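Local coordinates for protein diguanylate cyclase (PDB 5H5O) that binds cyclic GMP through its cyclic nucleotide-binding domain, the part in this chain, and as a whole protein probably makes cyclic di-GMP from GTP, at residues 21-26 / 88-93. Residues are numbered along the deposited sequence; the frame is centred on the assembly and turned at random.
Sequences REIAAG and SRLIEL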
ATOM      1  N   ARG A  21      13.550   6.146  20.485  1.00 21.10           N
ATOM      2  CA  ARG A  21      12.559   6.263  21.535  1.00 29.88           C
ATOM      3  C   ARG A  21      12.689   5.037  22.427  1.00 31.77           C
ATOM      4  O   ARG A  21      12.679   3.901  21.947  1.00 33.04           O
ATOM      5  CB  ARG A  21      11.161   6.348  20.904  1.00 38.79           C
ATOM      6  CG  ARG A  21      10.129   7.122  21.705  1.00 39.73           C
ATOM      7  CD  ARG A  21      10.556   8.560  21.975  1.00 32.87           C
ATOM      8  NE  ARG A  21      10.103   9.536  20.981  1.00 24.18           N
ATOM      9  CZ  ARG A  21      10.197  10.856  21.154  1.00 26.46           C
ATOM     10  NH1 ARG A  21      10.715  11.339  22.278  1.00 30.51           N
ATOM     11  NH2 ARG A  21       9.778  11.701  20.224  1.00 24.29           N
ATOM     12  N   GLU A  22      12.838   5.267  23.723  1.00 25.16           N
ATOM     13  CA  GLU A  22      12.880   4.165  24.672  1.00 22.79           C
ATOM     14  C   GLU A  22      11.509   4.005  25.264  1.00 30.20           C
ATOM     15  O   GLU A  22      10.807   4.984  25.493  1.00 37.89           O
ATOM     16  CB  GLU A  22      13.894   4.443  25.783  1.00 30.54           C
ATOM     17  CG  GLU A  22      15.329   4.359  25.311  1.00 43.73           C
ATOM     18  CD  GLU A  22      16.315   4.894  26.325  1.00 55.10           C
ATOM     19  OE1 GLU A  22      15.950   4.999  27.515  1.00 54.22           O
ATOM     20  OE2 GLU A  22      17.455   5.214  25.921  1.00 61.07           O
ATOM     21  N   ILE A  23      11.100   2.770  25.490  1.00 25.68           N
ATOM     22  CA  ILE A  23       9.817   2.570  26.113  1.00 23.80           C
ATOM     23  C   ILE A  23       9.883   1.418  27.103  1.00 23.65           C
ATOM     24  O   ILE A  23      10.390   0.338  26.797  1.00 28.20           O
ATOM     25  CB  ILE A  23       8.662   2.460  25.064  1.00 26.73           C
ATOM     26  CG1 ILE A  23       7.326   2.225  25.765  1.00 24.70           C
ATOM     27  CG2 ILE A  23       8.952   1.411  23.983  1.00 19.31           C
ATOM     28  CD1 ILE A  23       6.231   1.779  24.818  1.00 36.22           C
ATOM     29  N   ALA A  24       9.419   1.674  28.319  1.00 33.30           N
ATOM     30  CA  ALA A  24       9.550   0.686  29.386  1.00 34.67           C
ATOM     31  C   ALA A  24       8.561  -0.462  29.222  1.00 33.72           C
ATOM     32  O   ALA A  24       7.499  -0.302  28.609  1.00 39.75           O
ATOM     33  CB  ALA A  24       9.391   1.352  30.769  1.00 32.85           C
ATOM     34  N   ALA A  25       8.929  -1.615  29.774  1.00 32.95           N
ATOM     35  CA  ALA A  25       8.045  -2.768  29.882  1.00 29.29           C
ATOM     36  C   ALA A  25       6.688  -2.370  30.456  1.00 40.11           C
ATOM     37  O   ALA A  25       6.613  -1.720  31.494  1.00 44.57           O
ATOM     38  CB  ALA A  25       8.689  -3.827  30.755  1.00 32.30           C
ATOM     39  N   GLY A  26       5.614  -2.749  29.771  1.00 40.66           N
ATOM     40  CA  GLY A  26       4.275  -2.461  30.247  1.00 33.03           C
ATOM     41  C   GLY A  26       3.692  -1.146  29.769  1.00 38.08           C
ATOM     42  O   GLY A  26       2.492  -0.925  29.884  1.00 38.02           O
ATOM     43  N   SER A  88      11.866  -1.744  25.573  1.00 29.06           N
ATOM     44  CA  SER A  88      12.066  -1.787  24.135  1.00 21.76           C
ATOM     45  C   SER A  88      12.664  -0.496  23.624  1.00 23.51           C
ATOM     46  O   SER A  88      12.573   0.546  24.271  1.00 23.00           O
ATOM     47  CB  SER A  88      10.729  -2.055  23.430  1.00 22.87           C
ATOM     48  OG  SER A  88      10.315  -3.382  23.656  1.00 27.46           O
ATOM     49  N   ARG A  89      13.278  -0.561  22.452  1.00 20.18           N
ATOM     50  CA  ARG A  89      13.762   0.655  21.813  1.00 17.46           C
ATOM     51  C   ARG A  89      13.237   0.657  20.394  1.00 16.84           C
ATOM     52  O   ARG A  89      13.184  -0.390  19.744  1.00 22.24           O
ATOM     53  CB  ARG A  89      15.288   0.720  21.805  1.00 18.43           C
ATOM     54  CG  ARG A  89      15.933   0.938  23.152  1.00 27.21           C
ATOM     55  CD  ARG A  89      17.434   0.836  23.002  1.00 30.77           C
ATOM     56  NE  ARG A  89      18.134   1.570  24.040  1.00 52.01           N
ATOM     57  CZ  ARG A  89      19.451   1.551  24.200  1.00 48.14           C
ATOM     58  NH1 ARG A  89      20.201   0.827  23.380  1.00 36.49           N
ATOM     59  NH2 ARG A  89      20.010   2.248  25.182  1.00 54.21           N
ATOM     60  N   LEU A  90      12.865   1.845  19.922  1.00 27.37           N
ATOM     61  CA  LEU A  90      12.187   2.006  18.648  1.00 20.87           C
ATOM     62  C   LEU A  90      12.820   3.111  17.837  1.00 26.03           C
ATOM     63  O   LEU A  90      13.324   4.090  18.394  1.00 24.27           O
ATOM     64  CB  LEU A  90      10.726   2.382  18.882  1.00 22.82           C
ATOM     65  CG  LEU A  90       9.856   1.539  19.815  1.00 22.50           C
ATOM     66  CD1 LEU A  90       8.466   2.129  19.920  1.00 21.63           C
ATOM     67  CD2 LEU A  90       9.760   0.121  19.319  1.00 21.11           C
ATOM     68  N   ILE A  91      12.787   2.959  16.516  1.00 24.87           N
ATOM     69  CA  ILE A  91      12.941   4.116  15.635  1.00 25.09           C
ATOM     70  C   ILE A  91      11.563   4.746  15.458  1.00 26.72           C
ATOM     71  O   ILE A  91      10.596   4.069  15.096  1.00 20.10           O
ATOM     72  CB  ILE A  91      13.476   3.726  14.252  1.00 29.44           C
ATOM     73  CG1 ILE A  91      14.899   3.163  14.372  1.00 23.97           C
ATOM     74  CG2 ILE A  91      13.427   4.938  13.285  1.00 21.27           C
ATOM     75  CD1 ILE A  91      15.255   2.251  13.214  1.00 21.73           C
ATOM     76  N   GLU A  92      11.469   6.037  15.746  1.00 24.71           N
ATOM     77  CA  GLU A  92      10.240   6.782  15.529  1.00 22.95           C
ATOM     78  C   GLU A  92      10.406   7.705  14.321  1.00 29.69           C
ATOM     79  O   GLU A  92      11.289   8.561  14.298  1.00 23.18           O
ATOM     80  CB  GLU A  92       9.891   7.575  16.776  1.00 23.23           C
ATOM     81  CG  GLU A  92       8.668   8.467  16.669  1.00 38.36           C
ATOM     82  CD  GLU A  92       8.421   9.236  17.959  1.00 36.51           C
ATOM     83  OE1 GLU A  92       8.168   8.602  19.003  1.00 39.23           O
ATOM     84  OE2 GLU A  92       8.490  10.476  17.927  1.00 39.61           O
ATOM     85  N   LEU A  93       9.549   7.520  13.319  1.00 22.90           N
ATOM     86  CA  LEU A  93       9.629   8.279  12.077  1.00 25.00           C
ATOM     87  C   LEU A  93       8.372   9.137  11.892  1.00 21.77           C
ATOM     88  O   LEU A  93       7.277   8.617  11.697  1.00 18.59           O
ATOM     89  CB  LEU A  93       9.790   7.298  10.922  1.00 27.01           C
ATOM     90  CG  LEU A  93      10.498   7.603   9.597  1.00 34.70           C
ATOM     91  CD1 LEU A  93       9.518   8.048   8.583  1.00 26.62           C
ATOM     92  CD2 LEU A  93      11.685   8.577   9.700  1.00 26.16           C
TER
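Arg21 pairs with Leu90 and Ile23 with Ser88, each through two backbone hydrogen bonds, as the hydrogen-bonded pairs of an antiparallel ladder; the straightest of the four runs from Ser88 N to Ile23 O (2.8 Å). Between them, Glu22 and Arg89 form the non-hydrogen-bonded pair, their CA atoms 4.6 Å apart, and Arg89 CA also makes a C-H...O contact with Arg21 O.

A two-pronged salt bridge joins the side chains of Arg21 and Glu92. The guanidinium comes side-on: NE donates to Glu92 OE1 at 2.9 Å and NH2 to Glu92 OE2, also at 2.9 Å, the second bond nearly straight (171°). Both nitrogens approach from above the carboxylate plane, and the two flat groups are turned 37° to each other. Glu92 CG lies anti to the backbone N (chi1 177°), and its extended chain carries the carboxylate to the guanidinium edge, while the Arg21 chain bends at chi2 and chi3. Glu92 is tied to the same edge strand by its backbone, which bonds to Arg19.

These strands, 19-23 at the edge and 88-93 beside it, belong to one sheet of the cupin-type beta-roll of the cyclic nucleotide-binding domain; 88-93 pairs next with 39-44. The bound cyclic GMP lies about 12 Å from the side chain of Leu90.

On the face carrying Glu22 and Arg89, the two side chains run side by side and point the same way, giving a long salt bridge from Glu22 OE2 to Arg89 NH2 (4.0 Å).

Apolar contacts lie on the other face. Ile23 CG2 sits against Ser88 CB (3.9 Å) and Leu90 CD1 (4.2 Å), and Leu29 packs on both Ile23 and Leu90. Ser88 OG hydrogen-bonds instead to Gln46 N and Val86 O.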